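PDB 5KEC: flagellar brake protein YcgR, which binds the second messenger c-di-GMP and, as the activator MrkH, probably switches on transcription of type 3 fimbriae genes in biofilm formation. Local coordinates for residues B[70-84]-B[97-111]. Sequence-based numbering, arbitrary orientation.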
loop_
_atom_site.group_PDB
_atom_site.type_symbol
_atom_site.label_atom_id
_atom_site.label_comp_id
_atom_site.label_asym_id
_atom_site.label_seq_id
_atom_site.Cartn_x
_atom_site.Cartn_y
_atom_site.Cartn_z
ATOM N N HIS B 70 -7.804 -7.904 13.057
ATOM C CA HIS B 70 -6.993 -8.293 14.200
ATOM C C HIS B 70 -7.726 -9.331 15.042
ATOM O O HIS B 70 -8.167 -9.044 16.155
ATOM C CB HIS B 70 -6.613 -7.065 15.036
ATOM C CG HIS B 70 -5.795 -6.058 14.289
ATOM N ND1 HIS B 70 -4.416 -6.045 14.325
ATOM C CD2 HIS B 70 -6.157 -5.031 13.484
ATOM C CE1 HIS B 70 -3.966 -5.055 13.576
ATOM N NE2 HIS B 70 -5.003 -4.423 13.053
ATOM N N SER B 71 -7.851 -10.539 14.497
ATOM C CA SER B 71 -8.574 -11.617 15.162
ATOM C C SER B 71 -7.739 -12.270 16.257
ATOM O O SER B 71 -6.526 -12.070 16.332
ATOM C CB SER B 71 -9.007 -12.673 14.148
ATOM O OG SER B 71 -9.628 -13.771 14.792
ATOM N N ASP B 72 -8.408 -13.050 17.102
ATOM C CA ASP B 72 -7.750 -13.788 18.174
ATOM C C ASP B 72 -6.875 -14.888 17.595
ATOM O O ASP B 72 -5.904 -15.319 18.219
ATOM C CB ASP B 72 -8.792 -14.414 19.103
ATOM C CG ASP B 72 -9.632 -13.380 19.821
ATOM O OD1 ASP B 72 -9.084 -12.319 20.188
ATOM O OD2 ASP B 72 -10.840 -13.629 20.020
ATOM N N SER B 73 -7.232 -15.340 16.397
ATOM C CA SER B 73 -6.548 -16.452 15.752
ATOM C C SER B 73 -5.302 -15.979 15.008
ATOM O O SER B 73 -4.499 -16.787 14.546
ATOM C CB SER B 73 -7.498 -17.164 14.791
ATOM O OG SER B 73 -8.014 -16.262 13.823
ATOM N N GLY B 74 -5.149 -14.663 14.909
ATOM C CA GLY B 74 -4.032 -14.063 14.202
ATOM C C GLY B 74 -4.532 -12.967 13.286
ATOM O O GLY B 74 -5.735 -12.827 13.086
ATOM N N LYS B 75 -3.618 -12.178 12.736
ATOM C CA LYS B 75 -4.002 -11.134 11.801
ATOM C C LYS B 75 -4.480 -11.780 10.503
ATOM O O LYS B 75 -3.793 -12.630 9.932
ATOM C CB LYS B 75 -2.825 -10.198 11.515
ATOM C CG LYS B 75 -2.059 -9.723 12.749
ATOM C CD LYS B 75 -2.938 -8.912 13.682
ATOM C CE LYS B 75 -2.169 -8.466 14.919
ATOM N NZ LYS B 75 -3.085 -7.952 15.982
ATOM N N ILE B 76 -5.663 -11.388 10.045
ATOM C CA ILE B 76 -6.166 -11.862 8.763
ATOM C C ILE B 76 -6.034 -10.747 7.742
ATOM O O ILE B 76 -6.772 -9.760 7.791
ATOM C CB ILE B 76 -7.645 -12.282 8.854
ATOM C CG1 ILE B 76 -7.869 -13.190 10.066
ATOM C CG2 ILE B 76 -8.083 -12.959 7.564
ATOM C CD1 ILE B 76 -9.323 -13.514 10.321
ATOM N N GLU B 77 -5.088 -10.890 6.820
ATOM C CA GLU B 77 -4.902 -9.854 5.816
ATOM C C GLU B 77 -5.548 -10.195 4.475
ATOM O O GLU B 77 -5.612 -11.358 4.061
ATOM C CB GLU B 77 -3.424 -9.495 5.647
ATOM C CG GLU B 77 -2.561 -10.557 5.009
ATOM C CD GLU B 77 -1.111 -10.119 4.926
ATOM O OE1 GLU B 77 -0.443 -10.081 5.981
ATOM O OE2 GLU B 77 -0.645 -9.795 3.812
ATOM N N PHE B 78 -6.042 -9.163 3.811
ATOM C CA PHE B 78 -6.719 -9.333 2.543
ATOM C C PHE B 78 -6.842 -7.983 1.856
ATOM O O PHE B 78 -6.590 -6.944 2.464
ATOM C CB PHE B 78 -8.103 -9.952 2.756
ATOM C CG PHE B 78 -9.008 -9.128 3.621
ATOM C CD1 PHE B 78 -9.942 -8.278 3.055
ATOM C CD2 PHE B 78 -8.920 -9.200 5.007
ATOM C CE1 PHE B 78 -10.783 -7.516 3.855
ATOM C CE2 PHE B 78 -9.757 -8.444 5.811
ATOM C CZ PHE B 78 -10.691 -7.603 5.231
ATOM N N ASN B 79 -7.215 -8.010 0.584
ATOM C CA ASN B 79 -7.481 -6.795 -0.162
ATOM C C ASN B 79 -8.920 -6.842 -0.613
ATOM O O ASN B 79 -9.472 -7.921 -0.806
ATOM C CB ASN B 79 -6.551 -6.689 -1.369
ATOM C CG ASN B 79 -5.096 -6.560 -0.970
ATOM O OD1 ASN B 79 -4.589 -5.454 -0.783
ATOM N ND2 ASN B 79 -4.414 -7.693 -0.835
ATOM N N ALA B 80 -9.538 -5.679 -0.772
ATOM C CA ALA B 80 -10.916 -5.627 -1.222
ATOM C C ALA B 80 -11.203 -4.296 -1.884
ATOM O O ALA B 80 -10.704 -3.252 -1.465
ATOM C CB ALA B 80 -11.882 -5.874 -0.059
ATOM N N ALA B 81 -12.007 -4.342 -2.934
ATOM C CA ALA B 81 -12.364 -3.139 -3.663
ATOM C C ALA B 81 -13.691 -2.588 -3.157
ATOM O O ALA B 81 -14.583 -3.338 -2.757
ATOM C CB ALA B 81 -12.440 -3.428 -5.163
ATOM N N LEU B 82 -13.805 -1.267 -3.184
ATOM C CA LEU B 82 -15.014 -0.576 -2.773
ATOM C C LEU B 82 -16.058 -0.720 -3.870
ATOM O O LEU B 82 -15.758 -0.522 -5.048
ATOM C CB LEU B 82 -14.687 0.898 -2.526
ATOM C CG LEU B 82 -15.685 1.852 -1.875
ATOM C CD1 LEU B 82 -14.949 3.115 -1.461
ATOM C CD2 LEU B 82 -16.837 2.185 -2.807
ATOM N N THR B 83 -17.279 -1.075 -3.487
ATOM C CA THR B 83 -18.358 -1.248 -4.454
ATOM C C THR B 83 -19.399 -0.136 -4.342
ATOM O O THR B 83 -19.904 0.355 -5.352
ATOM C CB THR B 83 -19.061 -2.608 -4.284
ATOM O OG1 THR B 83 -19.712 -2.656 -3.010
ATOM C CG2 THR B 83 -18.054 -3.744 -4.384
ATOM N N LYS B 84 -19.716 0.255 -3.111
ATOM C CA LYS B 84 -20.735 1.269 -2.858
ATOM C C LYS B 84 -20.283 2.213 -1.757
ATOM O O LYS B 84 -19.429 1.864 -0.938
ATOM C CB LYS B 84 -22.048 0.613 -2.425
ATOM C CG LYS B 84 -22.502 -0.542 -3.295
ATOM C CD LYS B 84 -23.553 -1.381 -2.580
ATOM C CE LYS B 84 -23.912 -2.620 -3.385
ATOM N NZ LYS B 84 -24.775 -3.546 -2.605
ATOM N N ALA B 97 -19.239 0.032 1.264
ATOM C CA ALA B 97 -19.421 -1.387 1.006
ATOM C C ALA B 97 -18.265 -1.904 0.158
ATOM O O ALA B 97 -17.948 -1.341 -0.889
ATOM C CB ALA B 97 -20.752 -1.646 0.321
ATOM N N PHE B 98 -17.623 -2.966 0.631
ATOM C CA PHE B 98 -16.511 -3.583 -0.076
ATOM C C PHE B 98 -16.914 -4.995 -0.474
ATOM O O PHE B 98 -17.665 -5.652 0.241
ATOM C CB PHE B 98 -15.269 -3.644 0.826
ATOM C CG PHE B 98 -14.653 -2.302 1.123
ATOM C CD1 PHE B 98 -13.647 -1.795 0.316
ATOM C CD2 PHE B 98 -15.061 -1.564 2.222
ATOM C CE1 PHE B 98 -13.074 -0.568 0.585
ATOM C CE2 PHE B 98 -14.499 -0.337 2.497
ATOM C CZ PHE B 98 -13.500 0.164 1.678
ATOM N N SER B 99 -16.435 -5.462 -1.618
ATOM C CA SER B 99 -16.667 -6.849 -1.998
ATOM C C SER B 99 -15.916 -7.749 -1.033
ATOM O O SER B 99 -14.804 -7.426 -0.624
ATOM C CB SER B 99 -16.194 -7.115 -3.428
ATOM O OG SER B 99 -17.156 -6.682 -4.372
ATOM N N LEU B 100 -16.519 -8.870 -0.660
ATOM C CA LEU B 100 -15.820 -9.822 0.188
ATOM C C LEU B 100 -14.558 -10.260 -0.529
ATOM O O LEU B 100 -14.565 -10.453 -1.744
ATOM C CB LEU B 100 -16.701 -11.028 0.514
ATOM C CG LEU B 100 -17.703 -10.858 1.661
ATOM C CD1 LEU B 100 -18.603 -12.077 1.761
ATOM C CD2 LEU B 100 -16.986 -10.606 2.989
ATOM N N PRO B 101 -13.462 -10.401 0.218
ATOM C CA PRO B 101 -12.210 -10.854 -0.385
ATOM C C PRO B 101 -12.376 -12.285 -0.866
ATOM O O PRO B 101 -13.195 -13.029 -0.322
ATOM C CB PRO B 101 -11.224 -10.801 0.784
ATOM C CG PRO B 101 -12.082 -10.984 1.999
ATOM C CD PRO B 101 -13.358 -10.267 1.683
ATOM N N GLU B 102 -11.607 -12.663 -1.877
ATOM C CA GLU B 102 -11.693 -14.004 -2.434
ATOM C C GLU B 102 -10.512 -14.805 -1.924
ATOM O O GLU B 102 -10.402 -16.000 -2.167
ATOM C CB GLU B 102 -11.698 -13.944 -3.961
ATOM C CG GLU B 102 -12.925 -13.253 -4.535
ATOM C CD GLU B 102 -12.759 -12.879 -5.996
ATOM O OE1 GLU B 102 -11.663 -12.412 -6.371
ATOM O OE2 GLU B 102 -13.725 -13.057 -6.768
ATOM N N CYS B 103 -9.628 -14.127 -1.208
ATOM C CA CYS B 103 -8.497 -14.786 -0.579
ATOM C C CYS B 103 -8.149 -14.114 0.745
ATOM O O CYS B 103 -8.094 -12.888 0.839
ATOM C CB CYS B 103 -7.284 -14.785 -1.510
ATOM S SG CYS B 103 -6.051 -16.040 -1.098
ATOM N N LEU B 104 -7.931 -14.932 1.768
ATOM C CA LEU B 104 -7.503 -14.450 3.067
ATOM C C LEU B 104 -6.190 -15.116 3.412
ATOM O O LEU B 104 -5.987 -16.294 3.114
ATOM C CB LEU B 104 -8.525 -14.807 4.149
ATOM C CG LEU B 104 -9.924 -14.201 4.062
ATOM C CD1 LEU B 104 -10.804 -14.773 5.157
ATOM C CD2 LEU B 104 -9.842 -12.692 4.167
ATOM N N GLN B 105 -5.299 -14.360 4.040
ATOM C CA GLN B 105 -4.075 -14.937 4.571
ATOM C C GLN B 105 -3.925 -14.616 6.054
ATOM O O GLN B 105 -3.848 -13.454 6.449
ATOM C CB GLN B 105 -2.857 -14.464 3.783
ATOM C CG GLN B 105 -1.543 -14.966 4.347
ATOM C CD GLN B 105 -0.390 -14.756 3.391
ATOM O OE1 GLN B 105 -0.507 -15.028 2.197
ATOM N NE2 GLN B 105 0.729 -14.264 3.908
ATOM N N VAL B 106 -3.900 -15.658 6.875
ATOM C CA VAL B 106 -3.716 -15.489 8.301
ATOM C C VAL B 106 -2.232 -15.379 8.599
ATOM O O VAL B 106 -1.475 -16.329 8.401
ATOM C CB VAL B 106 -4.313 -16.659 9.091
ATOM C CG1 VAL B 106 -4.138 -16.428 10.586
ATOM C CG2 VAL B 106 -5.780 -16.830 8.744
ATOM N N VAL B 107 -1.823 -14.205 9.060
ATOM C CA VAL B 107 -0.437 -13.960 9.414
ATOM C C VAL B 107 -0.342 -13.614 10.893
ATOM O O VAL B 107 -1.284 -13.087 11.483
ATOM C CB VAL B 107 0.156 -12.811 8.586
ATOM C CG1 VAL B 107 0.336 -13.240 7.141
ATOM C CG2 VAL B 107 -0.739 -11.581 8.674
ATOM N N GLN B 108 0.795 -13.930 11.495
ATOM C CA GLN B 108 1.030 -13.595 12.890
ATOM C C GLN B 108 1.788 -12.277 12.954
ATOM O O GLN B 108 1.858 -11.626 13.995
ATOM C CB GLN B 108 1.804 -14.722 13.576
ATOM C CG GLN B 108 2.751 -15.460 12.642
ATOM C CD GLN B 108 3.018 -16.886 13.080
ATOM O OE1 GLN B 108 2.307 -17.435 13.924
ATOM N NE2 GLN B 108 4.046 -17.497 12.503
ATOM N N ARG B 109 2.331 -11.883 11.809
ATOM C CA ARG B 109 3.125 -10.669 11.699
ATOM C C ARG B 109 2.313 -9.516 11.113
ATOM O O ARG B 109 1.512 -9.703 10.193
ATOM C CB ARG B 109 4.357 -10.936 10.832
ATOM C CG ARG B 109 5.172 -9.704 10.497
ATOM C CD ARG B 109 6.204 -10.019 9.428
ATOM N NE ARG B 109 6.846 -8.812 8.919
ATOM C CZ ARG B 109 7.312 -8.684 7.682
ATOM N NH1 ARG B 109 7.201 -9.690 6.823
ATOM N NH2 ARG B 109 7.883 -7.548 7.301
ATOM N N ARG B 110 2.526 -8.323 11.655
ATOM C CA ARG B 110 1.889 -7.120 11.144
ATOM C C ARG B 110 2.683 -6.591 9.955
ATOM O O ARG B 110 3.800 -6.104 10.115
ATOM C CB ARG B 110 1.824 -6.055 12.238
ATOM C CG ARG B 110 1.306 -4.723 11.747
ATOM C CD ARG B 110 1.647 -3.588 12.701
ATOM N NE ARG B 110 1.156 -2.328 12.161
ATOM C CZ ARG B 110 -0.092 -1.903 12.307
ATOM N NH1 ARG B 110 -0.963 -2.638 12.988
ATOM N NH2 ARG B 110 -0.470 -0.750 11.774
ATOM N N ARG B 111 2.115 -6.692 8.760
ATOM C CA ARG B 111 2.820 -6.254 7.560
ATOM C C ARG B 111 2.291 -4.912 7.073
ATOM O O ARG B 111 1.587 -4.836 6.063
ATOM C CB ARG B 111 2.707 -7.297 6.447
ATOM C CG ARG B 111 3.455 -8.594 6.718
ATOM C CD ARG B 111 2.490 -9.760 6.855
ATOM N NE ARG B 111 3.022 -10.985 6.264
ATOM C CZ ARG B 111 2.938 -11.285 4.971
ATOM N NH1 ARG B 111 2.347 -10.448 4.131
ATOM N NH2 ARG B 111 3.448 -12.422 4.517
HETATM O O HOH W 1 -7.445 -10.702 -0.617
HETATM O O HOH W 2 -9.295 -10.787 -2.631
#
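E77 and Q105 form an antiparallel hydrogen-bonded pair, with E77 N 2.9 Å from Q105 O. Backbone hydrogen bonds pair strand 74-84 with 97-99 and 104-107 in two separate registers. Beside the E77 pair, V107 N donates to K75 O; the return bond from K75 N is weak. At the other end S99 N bonds A81 O. T83 N and K84 N both donate to A97 O, the mark of a classic beta bulge. Between the two, direct pairing is interrupted by the loop 100-103, and a water bridges N79 N to C103 O.

Apolar side chains fill one side. L104 CD2 lies 3.5 Å from F78 CB, the two side chains running alongside in the same direction. P101 CG meets F78 CD1 at 3.6 Å. The I76 branch CG2, anti to the backbone N, reaches L104 CD2 at 3.8 Å. L82 CB packs on F98 CE1. F20 of helix 13-25 and F67 of strand 64-71 also meet the F78 ring.

Charged groups gather on the side of K75 and E77. E77 OE2 forms a salt bridge with R111 NH1 at 3.1 Å, the carboxylate and guanidinium planes 81° apart. V107 CG1 sits 3.5 Å above one face of the R111 guanidinium, offset toward its rim. K75 NZ donates to H70 ND1 in the ring plane, while E31 takes H70 NE2 and also pairs with R110.

H70, R109, R110 and R111 bind c-di-GMP in a ligand-bound structure of this protein. In this apo chain, E77 holds R111, and E31 and D112 hold R110, by salt bridges. Binding of c-di-GMP to these arginines could plausibly compete with these salt bridges.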